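Local coordinates for translation initiation factor eIF2 assembly protein (Schizosaccharomyces pombe, PDB 4ZGP) that acts as an ATP-dependent chaperone that binds the gamma subunit of eIF2 and lets it assemble with the alpha and beta subunits, at residues A[104-118]-A[175-187]. Numbering follows the deposited sequence.
Sequences AIKELGGAVVPKLNW and DFSFELVLKEWFP. With ADP (adenosine-5'-diphosphate), chain C.
Phe176 meets Trp118 rim to rim, CE1 lying 3.5 Å from CH2 with the two ring planes only 10° apart. Next along, the Asn117 amide acts as an extra rung beyond the strands: its ND2 donates to Ser177 O (3.0 Å), almost within the amide plane, and its OD1 accepts from Glu179 N (3.0 Å). The Glu179 carboxylate stacks on this amide, planes 12° apart, while its OE1 is held by Lys52 and Ser35. Were Asn117 an alanine, Ser177 O and Glu179 N would probably lose these partners and the Glu179 carboxylate its stacking mate.

From Val181 onward the strands pair antiparallel. Val181 and Lys115 exchange two backbone bonds, as do Lys183 and Val113. Leu182 points to the opposite face, where CD1 reaches Ala104 CB (3.5 Å) and CD2 packs against Val112 and Pro114, tying the sheet to helix 95-107. With its chain bent at chi3 (-63°), Lys183 brings NZ to both N7 (2.8 Å) and O2A (3.0 Å) of ADP. Glu184 O accepts from the adenine N6, Trp185 N bonds to Ala111 O, and Phe186 N donates to N1 (3.2 Å). Lys115 NZ, salt-bridged to Asp258, reaches O2A through a water. In this ATP-grasp protein, backbone atoms at and just past the end of strand 180-184 thus read adenine N6 and N1, Lys183 takes N7, and the two lysines probably offset phosphate charge.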
loop_
_atom_site.group_PDB
_atom_site.type_symbol
_atom_site.label_atom_id
_atom_site.label_comp_id
_atom_site.label_asym_id
_atom_site.label_seq_id
_atom_site.Cartn_x
_atom_site.Cartn_y
_atom_site.Cartn_z
ATOM N N ALA A 104 6.307 -18.961 4.652
ATOM C CA ALA A 104 6.096 -17.582 5.088
ATOM C C ALA A 104 4.754 -17.402 5.808
ATOM O O ALA A 104 4.677 -16.748 6.848
ATOM C CB ALA A 104 6.194 -16.650 3.900
ATOM N N ILE A 105 3.700 -18.010 5.272
ATOM C CA ILE A 105 2.391 -17.917 5.900
ATOM C C ILE A 105 2.398 -18.512 7.302
ATOM O O ILE A 105 1.895 -17.906 8.252
ATOM C CB ILE A 105 1.320 -18.610 5.039
ATOM C CG1 ILE A 105 1.201 -17.892 3.694
ATOM C CG2 ILE A 105 -0.023 -18.647 5.787
ATOM C CD1 ILE A 105 0.171 -18.493 2.738
ATOM N N LYS A 106 2.973 -19.708 7.431
ATOM C CA LYS A 106 3.118 -20.357 8.735
ATOM C C LYS A 106 3.878 -19.477 9.729
ATOM O O LYS A 106 3.459 -19.288 10.880
ATOM C CB LYS A 106 3.847 -21.695 8.580
ATOM C CG LYS A 106 4.207 -22.348 9.905
ATOM C CD LYS A 106 5.157 -23.535 9.696
ATOM C CE LYS A 106 6.325 -23.157 8.791
ATOM N NZ LYS A 106 7.143 -24.338 8.375
ATOM N N GLU A 107 4.999 -18.939 9.273
ATOM C CA GLU A 107 5.827 -18.047 10.088
ATOM C C GLU A 107 5.120 -16.761 10.518
ATOM O O GLU A 107 5.511 -16.136 11.506
ATOM C CB GLU A 107 7.100 -17.699 9.324
ATOM C CG GLU A 107 8.102 -18.842 9.283
ATOM C CD GLU A 107 9.210 -18.617 8.272
ATOM O OE1 GLU A 107 10.002 -19.554 8.041
ATOM O OE2 GLU A 107 9.280 -17.508 7.697
ATOM N N LEU A 108 4.085 -16.365 9.787
ATOM C CA LEU A 108 3.341 -15.143 10.114
ATOM C C LEU A 108 2.091 -15.470 10.927
ATOM O O LEU A 108 1.278 -14.595 11.222
ATOM C CB LEU A 108 2.981 -14.374 8.837
ATOM C CG LEU A 108 4.195 -13.762 8.119
ATOM C CD1 LEU A 108 3.856 -13.281 6.711
ATOM C CD2 LEU A 108 4.812 -12.611 8.937
ATOM N N GLY A 109 1.937 -16.738 11.295
ATOM C CA GLY A 109 0.832 -17.132 12.150
ATOM C C GLY A 109 -0.350 -17.756 11.433
ATOM O O GLY A 109 -1.418 -17.923 12.027
ATOM N N GLY A 110 -0.177 -18.087 10.158
ATOM C CA GLY A 110 -1.213 -18.788 9.416
ATOM C C GLY A 110 -2.174 -17.977 8.561
ATOM O O GLY A 110 -3.014 -18.548 7.873
ATOM N N ALA A 111 -2.063 -16.652 8.580
ATOM C CA ALA A 111 -2.952 -15.830 7.762
ATOM C C ALA A 111 -2.219 -14.576 7.279
ATOM O O ALA A 111 -1.595 -13.880 8.085
ATOM C CB ALA A 111 -4.198 -15.456 8.542
ATOM N N VAL A 112 -2.279 -14.323 5.970
ATOM C CA VAL A 112 -1.569 -13.180 5.376
ATOM C C VAL A 112 -2.406 -12.396 4.362
ATOM O O VAL A 112 -3.411 -12.889 3.851
ATOM C CB VAL A 112 -0.262 -13.627 4.665
ATOM C CG1 VAL A 112 0.625 -14.439 5.608
ATOM C CG2 VAL A 112 -0.557 -14.418 3.392
ATOM N N VAL A 113 -1.979 -11.161 4.105
ATOM C CA VAL A 113 -2.473 -10.367 2.987
ATOM C C VAL A 113 -1.331 -10.191 1.988
ATOM O O VAL A 113 -0.272 -9.684 2.347
ATOM C CB VAL A 113 -2.992 -8.982 3.454
ATOM C CG1 VAL A 113 -3.293 -8.095 2.254
ATOM C CG2 VAL A 113 -4.241 -9.128 4.328
ATOM N N PRO A 114 -1.516 -10.653 0.743
ATOM C CA PRO A 114 -0.440 -10.595 -0.249
ATOM C C PRO A 114 -0.432 -9.293 -1.029
ATOM O O PRO A 114 -1.497 -8.703 -1.188
ATOM C CB PRO A 114 -0.772 -11.747 -1.183
ATOM C CG PRO A 114 -2.316 -11.735 -1.173
ATOM C CD PRO A 114 -2.693 -11.382 0.241
ATOM N N LYS A 115 0.729 -8.864 -1.512
ATOM C CA LYS A 115 0.785 -7.745 -2.479
ATOM C C LYS A 115 2.085 -7.884 -3.277
ATOM O O LYS A 115 2.948 -8.680 -2.905
ATOM C CB LYS A 115 0.698 -6.379 -1.767
ATOM C CG LYS A 115 1.868 -6.076 -0.840
ATOM C CD LYS A 115 1.730 -4.716 -0.112
ATOM C CE LYS A 115 2.059 -3.556 -1.057
ATOM N NZ LYS A 115 1.866 -2.200 -0.428
ATOM N N LEU A 116 2.223 -7.168 -4.392
ATOM C CA LEU A 116 3.530 -7.099 -5.037
ATOM C C LEU A 116 4.184 -5.797 -4.581
ATOM O O LEU A 116 3.935 -5.348 -3.461
ATOM C CB LEU A 116 3.439 -7.205 -6.560
ATOM C CG LEU A 116 2.762 -8.472 -7.109
ATOM C CD1 LEU A 116 2.948 -8.572 -8.609
ATOM C CD2 LEU A 116 3.251 -9.756 -6.415
ATOM N N ASN A 117 5.043 -5.213 -5.414
ATOM C CA ASN A 117 5.882 -4.139 -4.918
ATOM C C ASN A 117 5.081 -2.944 -4.440
ATOM O O ASN A 117 5.496 -2.277 -3.496
ATOM C CB ASN A 117 6.885 -3.665 -5.982
ATOM C CG ASN A 117 7.726 -4.808 -6.580
ATOM O OD1 ASN A 117 7.193 -5.849 -6.985
ATOM N ND2 ASN A 117 9.042 -4.602 -6.653
ATOM N N TRP A 118 3.954 -2.652 -5.084
ATOM C CA TRP A 118 3.225 -1.432 -4.699
ATOM C C TRP A 118 1.780 -1.649 -4.275
ATOM O O TRP A 118 1.343 -1.037 -3.303
ATOM C CB TRP A 118 3.221 -0.392 -5.826
ATOM C CG TRP A 118 4.587 0.004 -6.284
ATOM C CD1 TRP A 118 5.392 0.985 -5.756
ATOM C CD2 TRP A 118 5.315 -0.585 -7.355
ATOM N NE1 TRP A 118 6.588 1.030 -6.445
ATOM C CE2 TRP A 118 6.556 0.089 -7.444
ATOM C CE3 TRP A 118 5.032 -1.611 -8.270
ATOM C CZ2 TRP A 118 7.516 -0.243 -8.391
ATOM C CZ3 TRP A 118 5.982 -1.935 -9.213
ATOM C CH2 TRP A 118 7.214 -1.251 -9.268
ATOM N N ASP A 175 18.423 -3.199 -12.294
ATOM C CA ASP A 175 18.510 -3.614 -10.890
ATOM C C ASP A 175 17.161 -3.541 -10.162
ATOM O O ASP A 175 17.102 -3.421 -8.938
ATOM C CB ASP A 175 19.555 -2.776 -10.142
ATOM C CG ASP A 175 20.910 -2.766 -10.845
ATOM O OD1 ASP A 175 21.114 -3.589 -11.768
ATOM O OD2 ASP A 175 21.772 -1.941 -10.472
ATOM N N PHE A 176 16.083 -3.612 -10.929
ATOM C CA PHE A 176 14.744 -3.708 -10.358
ATOM C C PHE A 176 14.319 -5.167 -10.371
ATOM O O PHE A 176 14.703 -5.910 -11.263
ATOM C CB PHE A 176 13.755 -2.852 -11.153
ATOM C CG PHE A 176 12.316 -3.176 -10.880
ATOM C CD1 PHE A 176 11.655 -2.614 -9.793
ATOM C CD2 PHE A 176 11.611 -4.032 -11.723
ATOM C CE1 PHE A 176 10.318 -2.912 -9.549
ATOM C CE2 PHE A 176 10.279 -4.339 -11.477
ATOM C CZ PHE A 176 9.631 -3.776 -10.393
ATOM N N SER A 177 13.544 -5.592 -9.382
ATOM C CA SER A 177 12.899 -6.899 -9.476
ATOM C C SER A 177 11.510 -6.853 -8.837
ATOM O O SER A 177 11.296 -6.111 -7.882
ATOM C CB SER A 177 13.750 -7.984 -8.808
ATOM O OG SER A 177 13.801 -7.821 -7.400
ATOM N N PHE A 178 10.580 -7.655 -9.349
ATOM C CA PHE A 178 9.295 -7.804 -8.687
ATOM C C PHE A 178 9.483 -8.613 -7.401
ATOM O O PHE A 178 10.424 -9.404 -7.274
ATOM C CB PHE A 178 8.278 -8.472 -9.621
ATOM C CG PHE A 178 7.851 -7.602 -10.760
ATOM C CD1 PHE A 178 6.992 -6.533 -10.545
ATOM C CD2 PHE A 178 8.305 -7.841 -12.044
ATOM C CE1 PHE A 178 6.597 -5.720 -11.587
ATOM C CE2 PHE A 178 7.901 -7.039 -13.104
ATOM C CZ PHE A 178 7.049 -5.968 -12.871
ATOM N N GLU A 179 8.602 -8.392 -6.432
ATOM C CA GLU A 179 8.715 -9.041 -5.135
ATOM C C GLU A 179 7.333 -9.483 -4.715
ATOM O O GLU A 179 6.343 -8.841 -5.061
ATOM C CB GLU A 179 9.329 -8.090 -4.098
ATOM C CG GLU A 179 8.524 -6.803 -3.951
ATOM C CD GLU A 179 9.320 -5.663 -3.350
ATOM O OE1 GLU A 179 10.533 -5.581 -3.613
ATOM O OE2 GLU A 179 8.722 -4.840 -2.628
ATOM N N LEU A 180 7.271 -10.600 -4.003
ATOM C CA LEU A 180 6.040 -11.066 -3.414
ATOM C C LEU A 180 6.049 -10.743 -1.931
ATOM O O LEU A 180 6.878 -11.241 -1.163
ATOM C CB LEU A 180 5.857 -12.576 -3.638
ATOM C CG LEU A 180 4.672 -13.180 -2.887
ATOM C CD1 LEU A 180 3.394 -12.504 -3.296
ATOM C CD2 LEU A 180 4.587 -14.684 -3.148
ATOM N N VAL A 181 5.108 -9.901 -1.538
ATOM C CA VAL A 181 4.987 -9.485 -0.161
ATOM C C VAL A 181 3.856 -10.242 0.506
ATOM O O VAL A 181 2.747 -10.282 -0.001
ATOM C CB VAL A 181 4.718 -7.957 -0.060
ATOM C CG1 VAL A 181 4.564 -7.541 1.389
ATOM C CG2 VAL A 181 5.842 -7.181 -0.742
ATOM N N LEU A 182 4.151 -10.837 1.649
ATOM C CA LEU A 182 3.124 -11.438 2.477
ATOM C C LEU A 182 3.081 -10.705 3.817
ATOM O O LEU A 182 3.973 -10.837 4.654
ATOM C CB LEU A 182 3.410 -12.941 2.672
ATOM C CG LEU A 182 3.497 -13.712 1.354
ATOM C CD1 LEU A 182 3.981 -15.136 1.586
ATOM C CD2 LEU A 182 2.139 -13.710 0.614
ATOM N N LYS A 183 2.042 -9.905 4.014
ATOM C CA LYS A 183 1.849 -9.216 5.282
ATOM C C LYS A 183 1.067 -10.062 6.242
ATOM O O LYS A 183 0.081 -10.660 5.845
ATOM C CB LYS A 183 1.112 -7.899 5.043
ATOM C CG LYS A 183 1.893 -7.042 4.049
ATOM C CD LYS A 183 1.242 -5.731 3.817
ATOM C CE LYS A 183 -0.115 -5.908 3.197
ATOM N NZ LYS A 183 -0.861 -4.646 3.428
ATOM N N GLU A 184 1.463 -10.080 7.511
ATOM C CA GLU A 184 0.652 -10.782 8.501
ATOM C C GLU A 184 -0.747 -10.183 8.532
ATOM O O GLU A 184 -0.899 -8.977 8.645
ATOM C CB GLU A 184 1.272 -10.719 9.890
ATOM C CG GLU A 184 0.377 -11.355 10.939
ATOM C CD GLU A 184 1.114 -11.717 12.203
ATOM O OE1 GLU A 184 2.361 -11.604 12.231
ATOM O OE2 GLU A 184 0.430 -12.117 13.168
ATOM N N TRP A 185 -1.763 -11.028 8.406
ATOM C CA TRP A 185 -3.135 -10.569 8.473
ATOM C C TRP A 185 -3.521 -10.232 9.898
ATOM O O TRP A 185 -3.146 -10.922 10.838
ATOM C CB TRP A 185 -4.091 -11.621 7.901
ATOM C CG TRP A 185 -5.550 -11.249 8.044
ATOM C CD1 TRP A 185 -6.311 -10.538 7.156
ATOM C CD2 TRP A 185 -6.411 -11.574 9.136
ATOM N NE1 TRP A 185 -7.592 -10.398 7.631
ATOM C CE2 TRP A 185 -7.678 -11.023 8.849
ATOM C CE3 TRP A 185 -6.230 -12.265 10.339
ATOM C CZ2 TRP A 185 -8.758 -11.150 9.714
ATOM C CZ3 TRP A 185 -7.309 -12.394 11.198
ATOM C CH2 TRP A 185 -8.555 -11.838 10.882
ATOM N N PHE A 186 -4.269 -9.152 10.062
ATOM C CA PHE A 186 -4.890 -8.878 11.336
ATOM C C PHE A 186 -6.228 -8.204 11.067
ATOM O O PHE A 186 -6.392 -7.492 10.077
ATOM C CB PHE A 186 -3.989 -8.014 12.215
ATOM C CG PHE A 186 -3.548 -6.754 11.557
ATOM C CD1 PHE A 186 -2.467 -6.751 10.675
ATOM C CD2 PHE A 186 -4.226 -5.566 11.796
ATOM C CE1 PHE A 186 -2.062 -5.573 10.052
ATOM C CE2 PHE A 186 -3.822 -4.388 11.177
ATOM C CZ PHE A 186 -2.741 -4.400 10.304
ATOM N N PRO A 187 -7.211 -8.466 11.919
ATOM C CA PRO A 187 -8.467 -7.758 11.696
ATOM C C PRO A 187 -8.250 -6.271 11.974
ATOM O O PRO A 187 -7.702 -5.930 13.016
ATOM C CB PRO A 187 -9.414 -8.407 12.707
ATOM C CG PRO A 187 -8.502 -8.857 13.827
ATOM C CD PRO A 187 -7.216 -9.269 13.155
HETATM P PB ADP C . -3.098 0.269 -0.817
HETATM O O1B ADP C . -2.170 1.322 -0.232
HETATM O O2B ADP C . -2.655 -0.256 -2.171
HETATM O O3B ADP C . -4.549 0.676 -0.661
HETATM P PA ADP C . -2.781 -1.161 1.683
HETATM O O1A ADP C . -2.722 0.243 2.233
HETATM O O2A ADP C . -1.712 -2.200 1.976
HETATM O O3A ADP C . -2.920 -1.079 0.075
HETATM O "O5'" ADP C . -4.187 -1.774 2.159
HETATM C "C5'" ADP C . -5.316 -1.881 1.291
HETATM C "C4'" ADP C . -6.471 -2.256 2.204
HETATM O "O4'" ADP C . -6.347 -3.628 2.582
HETATM C "C3'" ADP C . -6.417 -1.447 3.490
HETATM O "O3'" ADP C . -7.341 -0.355 3.452
HETATM C "C2'" ADP C . -6.763 -2.428 4.590
HETATM O "O2'" ADP C . -8.131 -2.296 4.987
HETATM C "C1'" ADP C . -6.556 -3.802 3.987
HETATM N N9 ADP C . -5.327 -4.374 4.591
HETATM C C8 ADP C . -4.064 -4.037 4.253
HETATM N N7 ADP C . -3.161 -4.738 4.992
HETATM C C5 ADP C . -3.856 -5.546 5.826
HETATM C C6 ADP C . -3.516 -6.550 6.860
HETATM N N6 ADP C . -2.212 -6.813 7.138
HETATM N N1 ADP C . -4.536 -7.179 7.503
HETATM C C2 ADP C . -5.823 -6.903 7.198
HETATM N N3 ADP C . -6.206 -6.003 6.268
HETATM C C4 ADP C . -5.283 -5.304 5.557
HETATM O O HOH W 1 1.135 -2.178 2.134
#